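Local coordinates for protein DNA primase (Aquifex aeolicus, PDB 2AU3) that is a DnaG-family primase that probably synthesises the short RNA primers from which DNA polymerase starts during DNA replication, at residues I248-Y253 against L257-E262; E331-K334 against E340-R343; E236-I241 against S284-K289; I191-P196 against P214-S219; V321-P324 against D328-E331. All blocks are in the same frame, centred on the assembly; numbering follows the deposited sequence.

In the fold
Interactions 1, 2 and 5 cluster around helix 329-336, on and beside the Toprim sheet, and are mostly buried and apolar. Interactions 2 and 5 share E331 and both use helix 329-336, which also packs on helix 253-261 of interaction 1. Interactions 1 and 5 lie nearest the acidic residues predicted to bind magnesium. Interaction 3, partly buried and away from those sites, packs helix 234-244 on the loop before strand 289-293 and brings in a water. Interaction 4 belongs to a separate antiparallel sheet in the N-terminal part of the catalytic core and has few close side-chain contacts; its Y216 meets Y253 of interaction 1, so the two parts of the core touch there.

Interaction 1 of 5, residues I248-Y253 against L257-E262; sequences ILVEGY and LRLFSE
Y253 O accepts the backbone N-H of L257 at 2.8 Å, an i to i+4 bond (161° at the hydrogen) in the first turn of helix 253-261. G252 is the N-cap residue. Strand 247-249, this helix and strand 267-270 form a beta-alpha-beta unit of the Toprim fold, and the contact lies between the strand end and the helix that covers it. L259 faces the strand: its CD2 reaches V250 CG1 at 3.9 Å and I248 CG2 at 4.1 Å, so one methyl bridges two residues of the incoming chain. V250 offers CG1 because that methyl stands opposite the carbonyl carbon (chi1 -63°). Two residues before L259, L257 packs against the helix start, its CD1 meeting Y253 CD1 at 3.8 Å in the plane of the ring, at the edge. E251, predicted to bind catalytic magnesium, accepts a hydrogen bond from D295 N through OE2. Near the helix end, R258 sends NE to D330 OD1 in a salt bridge, while NH1 meets the anti lone pair of E262 OE2 at 2.9 Å, nearly in the guanidinium plane.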
# COMPACT_ATOMS: atom_id res chain seq x y z
N ILE A 248 -1.90 4.05 -11.75
CA ILE A 248 -2.60 2.88 -12.26
C ILE A 248 -3.36 2.27 -11.07
O ILE A 248 -2.77 2.09 -10.04
CB ILE A 248 -1.61 1.85 -12.88
CG1 ILE A 248 -0.87 2.46 -14.09
CG2 ILE A 248 -2.37 0.51 -13.24
CD1 ILE A 248 0.51 1.78 -14.44
N LEU A 249 -4.68 2.06 -11.22
CA LEU A 249 -5.47 1.41 -10.19
C LEU A 249 -5.73 -0.03 -10.57
O LEU A 249 -6.28 -0.33 -11.64
CB LEU A 249 -6.81 2.18 -9.95
CG LEU A 249 -7.83 1.60 -8.96
CD1 LEU A 249 -7.39 1.76 -7.49
CD2 LEU A 249 -9.25 2.23 -9.21
N VAL A 250 -5.28 -0.95 -9.72
CA VAL A 250 -5.53 -2.38 -9.91
C VAL A 250 -6.43 -2.85 -8.78
O VAL A 250 -6.66 -2.08 -7.84
CB VAL A 250 -4.19 -3.22 -9.94
CG1 VAL A 250 -3.31 -2.81 -11.13
CG2 VAL A 250 -3.40 -3.09 -8.63
N GLU A 251 -6.94 -4.08 -8.86
CA GLU A 251 -8.01 -4.51 -7.94
C GLU A 251 -7.55 -4.85 -6.55
O GLU A 251 -8.29 -4.61 -5.58
CB GLU A 251 -8.79 -5.70 -8.50
CG GLU A 251 -9.40 -5.46 -9.87
CD GLU A 251 -10.49 -6.47 -10.25
OE1 GLU A 251 -11.58 -6.43 -9.63
OE2 GLU A 251 -10.25 -7.27 -11.19
N GLY A 252 -6.39 -5.48 -6.42
CA GLY A 252 -5.96 -6.00 -5.13
C GLY A 252 -4.44 -6.02 -4.97
O GLY A 252 -3.71 -5.64 -5.89
N TYR A 253 -3.98 -6.49 -3.80
CA TYR A 253 -2.57 -6.42 -3.42
C TYR A 253 -1.67 -7.25 -4.36
O TYR A 253 -0.54 -6.85 -4.64
CB TYR A 253 -2.38 -6.91 -1.97
CG TYR A 253 -2.49 -8.40 -1.83
CD1 TYR A 253 -1.35 -9.21 -1.91
CD2 TYR A 253 -3.73 -9.01 -1.66
CE1 TYR A 253 -1.45 -10.58 -1.83
CE2 TYR A 253 -3.83 -10.39 -1.57
CZ TYR A 253 -2.69 -11.17 -1.64
OH TYR A 253 -2.77 -12.53 -1.55
N LEU A 257 1.56 -6.02 -6.34
CA LEU A 257 2.88 -6.55 -6.06
C LEU A 257 3.53 -7.07 -7.33
O LEU A 257 4.75 -6.92 -7.51
CB LEU A 257 2.79 -7.65 -5.02
CG LEU A 257 2.37 -7.13 -3.66
CD1 LEU A 257 2.23 -8.28 -2.70
CD2 LEU A 257 3.41 -6.13 -3.19
N ARG A 258 2.72 -7.63 -8.22
CA ARG A 258 3.17 -8.12 -9.52
C ARG A 258 3.63 -6.99 -10.42
O ARG A 258 4.68 -7.09 -11.03
CB ARG A 258 2.06 -8.91 -10.23
CG ARG A 258 1.91 -10.32 -9.71
CD ARG A 258 3.09 -11.23 -10.04
NE ARG A 258 3.02 -11.64 -11.44
CZ ARG A 258 3.99 -11.46 -12.33
NH1 ARG A 258 5.14 -10.91 -11.99
NH2 ARG A 258 3.81 -11.86 -13.56
N LEU A 259 2.81 -5.95 -10.57
CA LEU A 259 3.21 -4.80 -11.40
C LEU A 259 4.51 -4.16 -10.88
O LEU A 259 5.46 -3.89 -11.64
CB LEU A 259 2.06 -3.78 -11.51
CG LEU A 259 1.19 -3.84 -12.78
CD1 LEU A 259 0.40 -5.14 -12.86
CD2 LEU A 259 0.23 -2.63 -12.78
N PHE A 260 4.59 -3.99 -9.55
CA PHE A 260 5.82 -3.47 -8.91
C PHE A 260 7.02 -4.41 -9.17
O PHE A 260 8.14 -3.95 -9.38
CB PHE A 260 5.64 -3.35 -7.40
CG PHE A 260 5.71 -1.97 -6.90
CD1 PHE A 260 4.56 -1.20 -6.81
CD2 PHE A 260 6.92 -1.42 -6.52
CE1 PHE A 260 4.64 0.11 -6.36
CE2 PHE A 260 7.00 -0.13 -6.05
CZ PHE A 260 5.85 0.63 -5.97
N SER A 261 6.78 -5.72 -9.13
CA SER A 261 7.81 -6.71 -9.49
C SER A 261 8.32 -6.50 -10.91
O SER A 261 9.46 -6.85 -11.23
CB SER A 261 7.27 -8.13 -9.32
OG SER A 261 7.02 -8.43 -7.95
N GLU A 262 7.49 -5.92 -11.77
CA GLU A 262 7.88 -5.75 -13.16
C GLU A 262 8.32 -4.31 -13.43
O GLU A 262 8.45 -3.91 -14.58
CB GLU A 262 6.70 -6.14 -14.07
CG GLU A 262 6.20 -7.58 -13.90
CD GLU A 262 7.22 -8.64 -14.31
OE1 GLU A 262 8.18 -8.30 -15.02
OE2 GLU A 262 7.06 -9.83 -13.90

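Interaction 2 of 5, residues E331-K334 against E340-R343; sequences EFIK and ELRR
F332 turns the edge of its ring toward the backbone of the following helix, with E340 C and L341 N lying close to the ring plane. Its CE2 stands 3.7 Å from L341 N, and F332 CD2 is 4.1 Å from L341 CB. The ring gets there because CG is trans to the backbone N (chi1 -170°), which carries the side chain out from helix 329-336 toward helix 338-347. These two consecutive helices follow strand 317-321, the last of the Toprim sheet, and pack on its helix 253-261. At the far end of the ring, F332 CZ touches E340 CG at 4.1 Å. E340 bends at its second torsion (46°), so its methylene borders the ring while the carboxylate, on the exposed margin, has its plane turned 42° from that of the ring. L341 fills the other side of the interface: its CD2 meets I333 CG1 at 3.7 Å and I333 CD1 at 3.8 Å, with the two aliphatic chains running at a slant to each other. Both I333 and L341 also touch L259 of helix 253-261, so three helices meet at this point, and F332 has a further ring neighbour in F336. No hydrogen bond or salt bridge joins the two segments. The pair of helices is therefore held here by buried aliphatic and aromatic surface, with charged groups left to the outer margin.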
# COMPACT_ATOMS: atom_id res chain seq x y z
N GLU A 331 -1.38 -12.87 -15.57
CA GLU A 331 -1.37 -13.74 -16.76
C GLU A 331 -1.00 -12.98 -18.02
O GLU A 331 -0.29 -13.50 -18.88
CB GLU A 331 -2.73 -14.43 -16.93
CG GLU A 331 -3.08 -15.43 -15.82
CD GLU A 331 -2.22 -16.70 -15.84
OE1 GLU A 331 -1.29 -16.82 -16.70
OE2 GLU A 331 -2.46 -17.59 -14.98
N PHE A 332 -1.51 -11.75 -18.14
CA PHE A 332 -1.10 -10.89 -19.25
C PHE A 332 0.42 -10.68 -19.28
O PHE A 332 1.08 -10.87 -20.31
CB PHE A 332 -1.83 -9.55 -19.26
CG PHE A 332 -1.60 -8.75 -20.52
CD1 PHE A 332 -2.48 -8.83 -21.58
CD2 PHE A 332 -0.45 -7.99 -20.67
CE1 PHE A 332 -2.25 -8.11 -22.75
CE2 PHE A 332 -0.20 -7.30 -21.82
CZ PHE A 332 -1.10 -7.34 -22.87
N ILE A 333 0.98 -10.31 -18.13
CA ILE A 333 2.44 -10.12 -18.03
C ILE A 333 3.18 -11.40 -18.33
O ILE A 333 4.19 -11.37 -19.07
CB ILE A 333 2.85 -9.62 -16.63
CG1 ILE A 333 2.44 -8.16 -16.43
CG2 ILE A 333 4.40 -9.76 -16.43
CD1 ILE A 333 2.39 -7.75 -14.92
N LYS A 334 2.70 -12.54 -17.81
CA LYS A 334 3.42 -13.79 -18.08
C LYS A 334 3.49 -14.13 -19.57
O LYS A 334 4.52 -14.59 -20.05
CB LYS A 334 2.87 -14.96 -17.28
CG LYS A 334 3.36 -14.96 -15.79
CD LYS A 334 3.01 -16.24 -15.02
CE LYS A 334 1.54 -16.58 -15.08
NZ LYS A 334 0.74 -15.71 -14.16
N GLU A 340 4.82 -4.96 -22.95
CA GLU A 340 3.52 -4.94 -23.61
C GLU A 340 2.42 -4.42 -22.69
O GLU A 340 1.53 -3.74 -23.15
CB GLU A 340 3.15 -6.31 -24.16
CG GLU A 340 2.04 -6.28 -25.23
CD GLU A 340 2.25 -5.19 -26.28
OE1 GLU A 340 3.39 -4.95 -26.71
OE2 GLU A 340 1.26 -4.57 -26.68
N LEU A 341 2.47 -4.73 -21.39
CA LEU A 341 1.47 -4.18 -20.49
C LEU A 341 1.59 -2.64 -20.41
O LEU A 341 0.59 -1.93 -20.44
CB LEU A 341 1.54 -4.81 -19.10
CG LEU A 341 0.55 -4.25 -18.09
CD1 LEU A 341 -0.90 -4.42 -18.60
CD2 LEU A 341 0.72 -4.86 -16.65
N ARG A 342 2.82 -2.15 -20.33
CA ARG A 342 3.07 -0.70 -20.36
C ARG A 342 2.48 -0.09 -21.63
O ARG A 342 1.80 0.95 -21.58
CB ARG A 342 4.56 -0.41 -20.30
CG ARG A 342 5.16 -0.34 -18.92
CD ARG A 342 6.51 0.39 -18.85
NE ARG A 342 7.33 -0.12 -17.76
CZ ARG A 342 8.49 0.39 -17.37
NH1 ARG A 342 9.01 1.46 -17.96
NH2 ARG A 342 9.15 -0.18 -16.36
N ARG A 343 2.73 -0.75 -22.76
CA ARG A 343 2.16 -0.28 -24.01
C ARG A 343 0.62 -0.31 -24.04
O ARG A 343 -0.01 0.64 -24.52
CB ARG A 343 2.78 -1.03 -25.20
CG ARG A 343 4.34 -0.88 -25.27
CD ARG A 343 4.83 0.54 -25.57
NE ARG A 343 4.08 1.15 -26.69
CZ ARG A 343 4.37 1.00 -27.98
NH1 ARG A 343 5.40 0.26 -28.35
NH2 ARG A 343 3.61 1.58 -28.90

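Interaction 3 of 5, residues E236-I241 against S284-K289; sequences EAKEYI and SKFTKK
K238 rests its CB against the ring of F286, 3.9 Å from CD1 and 4.0 Å from CE1, an approach neither square on the ring nor in its plane. Its CG sits between the backbone N and the carbonyl carbon (chi1 59°), and the chain beyond is fully extended, so CD still passes near F286 CE1 while the ammonium group runs on, away from the loop, to a hydrogen bond from NZ to P196 O. The helix is kinked at E239 and Y240, whose backbone N atoms lack a bond to the turn before. The regular pattern resumes at I241, whose N bonds to A237 O. This helix, 234-244, leads into strand 247-249 of the Toprim sheet, and the facing loop leads from helix 277-284 into the parallel neighbour strand 289-293; I241 and T287 both touch A247 at the start of the first of these strands. I241 points its CG2, trans to the backbone N, at the loop: the methyl lies 3.7 Å from T287 CB and equally 3.7 Å from F286 O, and the I241 and T287 side chains cross at about a right angle. At the polar margin of this packing a water donates to I241 O at 2.8 Å and, weakly, to F286 O at 3.3 Å. The same water hydrogen-bonds to T287 OG1 at 3.0 Å.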
# COMPACT_ATOMS: atom_id res chain seq x y z
N GLU A 236 4.39 3.57 -1.15
CA GLU A 236 5.41 3.13 -2.08
C GLU A 236 5.28 3.77 -3.49
O GLU A 236 6.28 3.91 -4.20
CB GLU A 236 5.35 1.62 -2.19
CG GLU A 236 5.76 0.91 -0.91
CD GLU A 236 4.61 0.75 0.09
OE1 GLU A 236 3.48 1.22 -0.21
OE2 GLU A 236 4.83 0.16 1.17
N ALA A 237 4.07 4.14 -3.87
CA ALA A 237 3.77 4.59 -5.24
C ALA A 237 3.88 6.10 -5.44
O ALA A 237 4.05 6.56 -6.56
CB ALA A 237 2.37 4.12 -5.66
N LYS A 238 3.76 6.88 -4.36
CA LYS A 238 3.38 8.30 -4.53
C LYS A 238 4.44 9.11 -5.28
O LYS A 238 4.12 10.01 -6.03
CB LYS A 238 3.02 8.95 -3.17
CG LYS A 238 4.12 8.91 -2.14
CD LYS A 238 3.64 9.34 -0.76
CE LYS A 238 4.78 9.19 0.26
NZ LYS A 238 4.40 9.73 1.61
N GLU A 239 5.71 8.76 -5.10
CA GLU A 239 6.78 9.47 -5.83
C GLU A 239 6.74 9.12 -7.34
O GLU A 239 6.93 9.98 -8.18
CB GLU A 239 8.15 9.20 -5.20
CG GLU A 239 8.73 7.81 -5.50
CD GLU A 239 9.94 7.49 -4.62
OE1 GLU A 239 10.51 8.43 -4.04
OE2 GLU A 239 10.33 6.30 -4.51
N TYR A 240 6.41 7.88 -7.67
CA TYR A 240 6.25 7.50 -9.09
C TYR A 240 5.01 8.12 -9.73
O TYR A 240 5.06 8.60 -10.88
CB TYR A 240 6.25 5.97 -9.21
CG TYR A 240 7.51 5.37 -8.60
CD1 TYR A 240 8.73 5.47 -9.27
CD2 TYR A 240 7.49 4.80 -7.32
CE1 TYR A 240 9.91 4.95 -8.70
CE2 TYR A 240 8.64 4.26 -6.75
CZ TYR A 240 9.85 4.34 -7.45
OH TYR A 240 11.00 3.86 -6.89
N ILE A 241 3.90 8.11 -9.00
CA ILE A 241 2.67 8.75 -9.46
C ILE A 241 2.89 10.26 -9.80
O ILE A 241 2.44 10.75 -10.86
CB ILE A 241 1.57 8.60 -8.39
CG1 ILE A 241 1.12 7.13 -8.24
CG2 ILE A 241 0.44 9.53 -8.66
CD1 ILE A 241 0.18 6.92 -7.01
N SER A 284 -7.10 11.36 -5.61
CA SER A 284 -7.15 12.65 -6.32
C SER A 284 -6.20 13.70 -5.75
O SER A 284 -5.80 14.62 -6.46
CB SER A 284 -8.55 13.20 -6.38
OG SER A 284 -8.96 13.64 -5.09
N LYS A 285 -5.84 13.57 -4.49
CA LYS A 285 -4.82 14.44 -3.89
C LYS A 285 -3.42 14.19 -4.48
O LYS A 285 -2.51 15.02 -4.29
CB LYS A 285 -4.78 14.27 -2.36
CG LYS A 285 -6.10 14.46 -1.64
CD LYS A 285 -5.86 14.44 -0.11
CE LYS A 285 -7.15 14.32 0.71
NZ LYS A 285 -6.97 13.47 1.97
N PHE A 286 -3.21 13.07 -5.18
CA PHE A 286 -1.87 12.76 -5.72
C PHE A 286 -1.80 12.84 -7.22
O PHE A 286 -0.72 12.98 -7.79
CB PHE A 286 -1.38 11.38 -5.27
CG PHE A 286 -1.20 11.29 -3.79
CD1 PHE A 286 0.05 11.50 -3.22
CD2 PHE A 286 -2.29 11.08 -2.96
CE1 PHE A 286 0.23 11.47 -1.83
CE2 PHE A 286 -2.13 11.05 -1.58
CZ PHE A 286 -0.86 11.24 -1.02
N THR A 287 -2.96 12.74 -7.85
CA THR A 287 -3.00 12.74 -9.29
C THR A 287 -4.38 13.07 -9.83
O THR A 287 -5.39 12.87 -9.16
CB THR A 287 -2.54 11.36 -9.82
OG1 THR A 287 -2.37 11.44 -11.24
CG2 THR A 287 -3.65 10.28 -9.61
N LYS A 288 -4.43 13.57 -11.06
CA LYS A 288 -5.70 13.83 -11.71
C LYS A 288 -5.89 12.95 -12.95
O LYS A 288 -6.80 13.20 -13.75
CB LYS A 288 -5.85 15.34 -12.07
CG LYS A 288 -5.74 16.28 -10.89
CD LYS A 288 -6.72 15.98 -9.76
CE LYS A 288 -6.48 16.93 -8.57
NZ LYS A 288 -7.56 16.87 -7.53
N LYS A 289 -5.05 11.92 -13.10
CA LYS A 289 -5.20 10.93 -14.17
C LYS A 289 -5.02 9.51 -13.61
O LYS A 289 -4.01 9.21 -12.98
CB LYS A 289 -4.15 11.13 -15.27
CG LYS A 289 -4.40 12.23 -16.25
CD LYS A 289 -3.42 12.10 -17.44
CE LYS A 289 -3.15 13.45 -18.12
NZ LYS A 289 -2.72 13.31 -19.57
O HOH W 1 0.35 12.59 -10.91

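Interaction 4 of 5, residues I191-P196 against P214-S219; sequences IPIKDP and PKYINS
I191 and I193 reach across to Y216 and N218 between two strands that are not neighbours in the four-stranded antiparallel sheet of the catalytic core's N-terminal part. Strand 200-207 lies between them, so strands 188-194 and 216-218 run in roughly the same direction, their short axes 9.8 Å apart and 36° from parallel. All contact is through side chains. I191 CD1 comes to the edge of the Y216 ring, 4.4 Å from CE1 and near the ring plane, a loose approach. I193 stretches out fully, its second torsion at 180°, so that CD1 arrives 4.3 Å from Y216 OH and also touches the amide end of N218. Which amide atom faces that methyl is uncertain, because the group is probably turned over in the model. Y216 can meet both isoleucines because its CG is trans to the backbone N (chi1 -180°), which lays the ring along the sheet toward strand 188-194. Y253, from the start of Toprim helix 253-261, touches I191 CD1 and brings its ring to that of Y216, so the sheet meets the Toprim part here, the nearest side-chain atoms of Y216 and E251, a predicted magnesium ligand, being about 11 Å apart. Farther out, the intervening strand sets the spacing: I191 bonds through the backbone to G204, I193 to I201 and G202, and I217 to G205. Beyond N218, S219 OG accepts the N-H of F203 and hydrogen-bonds to N172 OD1.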
# COMPACT_ATOMS: atom_id res chain seq x y z
N ILE A 191 0.53 -9.28 4.40
CA ILE A 191 0.85 -8.10 3.60
C ILE A 191 0.52 -6.88 4.44
O ILE A 191 -0.65 -6.55 4.67
CB ILE A 191 0.02 -8.10 2.27
CG1 ILE A 191 0.16 -9.44 1.53
CG2 ILE A 191 0.46 -6.96 1.36
CD1 ILE A 191 -1.07 -10.38 1.72
N PRO A 192 1.56 -6.23 4.97
CA PRO A 192 1.35 -5.06 5.81
C PRO A 192 0.64 -3.96 5.05
O PRO A 192 0.93 -3.73 3.88
CB PRO A 192 2.78 -4.62 6.14
CG PRO A 192 3.53 -5.94 6.12
CD PRO A 192 2.98 -6.57 4.86
N ILE A 193 -0.27 -3.29 5.74
CA ILE A 193 -1.01 -2.17 5.19
C ILE A 193 -0.47 -0.92 5.85
O ILE A 193 -0.45 -0.83 7.09
CB ILE A 193 -2.50 -2.34 5.49
CG1 ILE A 193 -3.04 -3.61 4.82
CG2 ILE A 193 -3.25 -1.09 5.05
CD1 ILE A 193 -4.53 -3.90 5.05
N LYS A 194 0.02 0.01 5.02
CA LYS A 194 0.62 1.25 5.50
C LYS A 194 -0.26 2.44 5.16
O LYS A 194 -0.87 2.47 4.09
CB LYS A 194 2.01 1.48 4.88
CG LYS A 194 3.01 0.38 5.26
CD LYS A 194 4.38 0.55 4.64
CE LYS A 194 5.27 -0.66 4.99
NZ LYS A 194 6.71 -0.35 4.81
N ASP A 195 -0.27 3.45 6.02
CA ASP A 195 -0.93 4.69 5.66
C ASP A 195 -0.09 5.44 4.61
O ASP A 195 1.03 5.03 4.35
CB ASP A 195 -1.24 5.55 6.90
CG ASP A 195 -0.02 6.04 7.62
OD1 ASP A 195 1.11 6.04 7.07
OD2 ASP A 195 -0.11 6.48 8.79
N PRO A 196 -0.61 6.52 4.02
CA PRO A 196 0.14 7.23 2.97
C PRO A 196 1.53 7.72 3.40
O PRO A 196 2.34 8.01 2.51
CB PRO A 196 -0.77 8.42 2.63
CG PRO A 196 -2.13 7.91 2.93
CD PRO A 196 -1.94 7.13 4.23
N PRO A 214 -11.98 -17.38 4.71
CA PRO A 214 -11.76 -16.62 3.48
C PRO A 214 -10.31 -16.69 3.05
O PRO A 214 -9.41 -16.83 3.89
CB PRO A 214 -12.13 -15.19 3.87
CG PRO A 214 -13.10 -15.36 4.99
CD PRO A 214 -12.57 -16.53 5.77
N LYS A 215 -10.09 -16.60 1.75
CA LYS A 215 -8.75 -16.68 1.20
C LYS A 215 -7.95 -15.45 1.65
O LYS A 215 -6.74 -15.54 1.82
CB LYS A 215 -8.78 -16.76 -0.33
CG LYS A 215 -8.90 -18.20 -0.90
CD LYS A 215 -9.13 -18.14 -2.41
CE LYS A 215 -10.07 -19.23 -2.93
NZ LYS A 215 -10.66 -18.82 -4.26
N TYR A 216 -8.64 -14.32 1.81
CA TYR A 216 -8.02 -13.06 2.22
C TYR A 216 -8.77 -12.40 3.36
O TYR A 216 -10.01 -12.27 3.33
CB TYR A 216 -7.92 -12.10 1.02
CG TYR A 216 -7.29 -10.77 1.35
CD1 TYR A 216 -5.90 -10.63 1.42
CD2 TYR A 216 -8.07 -9.63 1.60
CE1 TYR A 216 -5.31 -9.40 1.73
CE2 TYR A 216 -7.49 -8.40 1.90
CZ TYR A 216 -6.11 -8.30 1.96
OH TYR A 216 -5.54 -7.08 2.27
N ILE A 217 -8.04 -11.98 4.39
CA ILE A 217 -8.64 -11.17 5.45
C ILE A 217 -7.80 -9.92 5.74
O ILE A 217 -6.59 -9.88 5.45
CB ILE A 217 -8.88 -11.99 6.73
CG1 ILE A 217 -7.56 -12.50 7.30
CG2 ILE A 217 -9.87 -13.15 6.48
CD1 ILE A 217 -7.71 -13.24 8.60
N ASN A 218 -8.45 -8.90 6.29
CA ASN A 218 -7.79 -7.67 6.71
C ASN A 218 -7.96 -7.53 8.20
O ASN A 218 -8.86 -8.14 8.78
CB ASN A 218 -8.48 -6.46 6.12
CG ASN A 218 -8.24 -6.31 4.67
OD1 ASN A 218 -7.09 -6.31 4.22
ND2 ASN A 218 -9.32 -6.17 3.91
N SER A 219 -7.12 -6.70 8.80
CA SER A 219 -7.38 -6.19 10.12
C SER A 219 -8.83 -5.63 10.18
O SER A 219 -9.31 -5.05 9.22
CB SER A 219 -6.36 -5.10 10.44
OG SER A 219 -5.05 -5.66 10.42

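Interaction 5 of 5, residues V321-P324 against D328-E331; sequences VYLP and DPDE
L323 carries this contact almost alone, meeting D328 and P329 where the chain turns into helix 329-336. Its CB is aimed at the helix start. CG stands opposite the carbonyl carbon (chi1 -70°), and from there the two methyls part. CD1 presses on the peptide link between D328 and P329: it lies 3.7 Å from D328 C and 3.6 Å from P329 N. The same methyl is 3.6 Å from P329 CD and 4.1 Å from P329 CG, so it covers one end of the pyrrolidine ring, the leucine chain crossing the proline at about a right angle. L323 CD2 goes another way and meets F332 CD1 at 3.7 Å. L293 and L344 further enclose the leucine. The residue before the proline is the helix N-cap. D328 turns its CB away from L323, and its OD1 accepts the backbone N-H of E331 at 3.0 Å in a nearly straight bond (165°), met on the syn side but 31° out of the carboxylate plane. Leucine and cap thus act differently on the helix start, one by apolar cover and the other by capping the first turn. D328 also approaches D295, a predicted magnesium ligand, their nearest side-chain atoms about 3 Å apart. The helix start therefore borders the acidic cluster of the Toprim fold, the metal-binding site expected in DnaG primases.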
# COMPACT_ATOMS: atom_id res chain seq x y z
N VAL A 321 -8.42 0.48 -18.91
CA VAL A 321 -7.48 -0.33 -19.66
C VAL A 321 -8.14 -1.68 -19.71
O VAL A 321 -8.45 -2.25 -18.66
CB VAL A 321 -6.11 -0.44 -18.96
CG1 VAL A 321 -5.10 -1.26 -19.81
CG2 VAL A 321 -5.55 0.98 -18.66
N TYR A 322 -8.38 -2.14 -20.93
CA TYR A 322 -9.06 -3.40 -21.18
C TYR A 322 -8.06 -4.49 -21.49
O TYR A 322 -7.47 -4.53 -22.57
CB TYR A 322 -10.00 -3.25 -22.38
CG TYR A 322 -11.05 -2.19 -22.13
CD1 TYR A 322 -12.06 -2.40 -21.19
CD2 TYR A 322 -10.99 -0.96 -22.78
CE1 TYR A 322 -13.04 -1.39 -20.94
CE2 TYR A 322 -11.96 0.04 -22.54
CZ TYR A 322 -12.97 -0.19 -21.61
OH TYR A 322 -13.91 0.81 -21.36
N LEU A 323 -7.87 -5.37 -20.52
CA LEU A 323 -7.21 -6.65 -20.75
C LEU A 323 -8.08 -7.56 -21.61
O LEU A 323 -9.32 -7.53 -21.51
CB LEU A 323 -6.95 -7.33 -19.41
CG LEU A 323 -5.88 -6.67 -18.54
CD1 LEU A 323 -5.88 -7.31 -17.18
CD2 LEU A 323 -4.52 -6.80 -19.21
N PRO A 324 -7.44 -8.39 -22.44
CA PRO A 324 -8.20 -9.36 -23.25
C PRO A 324 -8.91 -10.39 -22.37
O PRO A 324 -8.47 -10.68 -21.24
CB PRO A 324 -7.12 -10.01 -24.12
CG PRO A 324 -5.86 -9.78 -23.41
CD PRO A 324 -5.99 -8.48 -22.68
N ASP A 328 -5.94 -11.73 -16.17
CA ASP A 328 -5.71 -10.72 -15.14
C ASP A 328 -4.32 -10.13 -15.42
O ASP A 328 -3.63 -10.61 -16.32
CB ASP A 328 -5.85 -11.31 -13.72
CG ASP A 328 -4.80 -12.33 -13.39
OD1 ASP A 328 -4.09 -12.77 -14.32
OD2 ASP A 328 -4.61 -12.75 -12.22
N PRO A 329 -3.93 -9.05 -14.74
CA PRO A 329 -2.59 -8.50 -14.96
C PRO A 329 -1.45 -9.54 -14.93
O PRO A 329 -0.58 -9.49 -15.77
CB PRO A 329 -2.44 -7.47 -13.83
CG PRO A 329 -3.83 -6.99 -13.61
CD PRO A 329 -4.73 -8.20 -13.85
N ASP A 330 -1.48 -10.46 -13.96
CA ASP A 330 -0.45 -11.47 -13.78
C ASP A 330 -0.27 -12.34 -15.06
O ASP A 330 0.84 -12.47 -15.56
CB ASP A 330 -0.85 -12.35 -12.60
CG ASP A 330 -0.01 -13.56 -12.47
OD1 ASP A 330 1.25 -13.46 -12.59
OD2 ASP A 330 -0.52 -14.67 -12.22
N GLU A 331 -1.38 -12.87 -15.57
CA GLU A 331 -1.37 -13.74 -16.76
C GLU A 331 -1.00 -12.98 -18.02
O GLU A 331 -0.29 -13.50 -18.88
CB GLU A 331 -2.73 -14.43 -16.93
CG GLU A 331 -3.08 -15.43 -15.82
CD GLU A 331 -2.22 -16.70 -15.84
OE1 GLU A 331 -1.29 -16.82 -16.70
OE2 GLU A 331 -2.46 -17.59 -14.98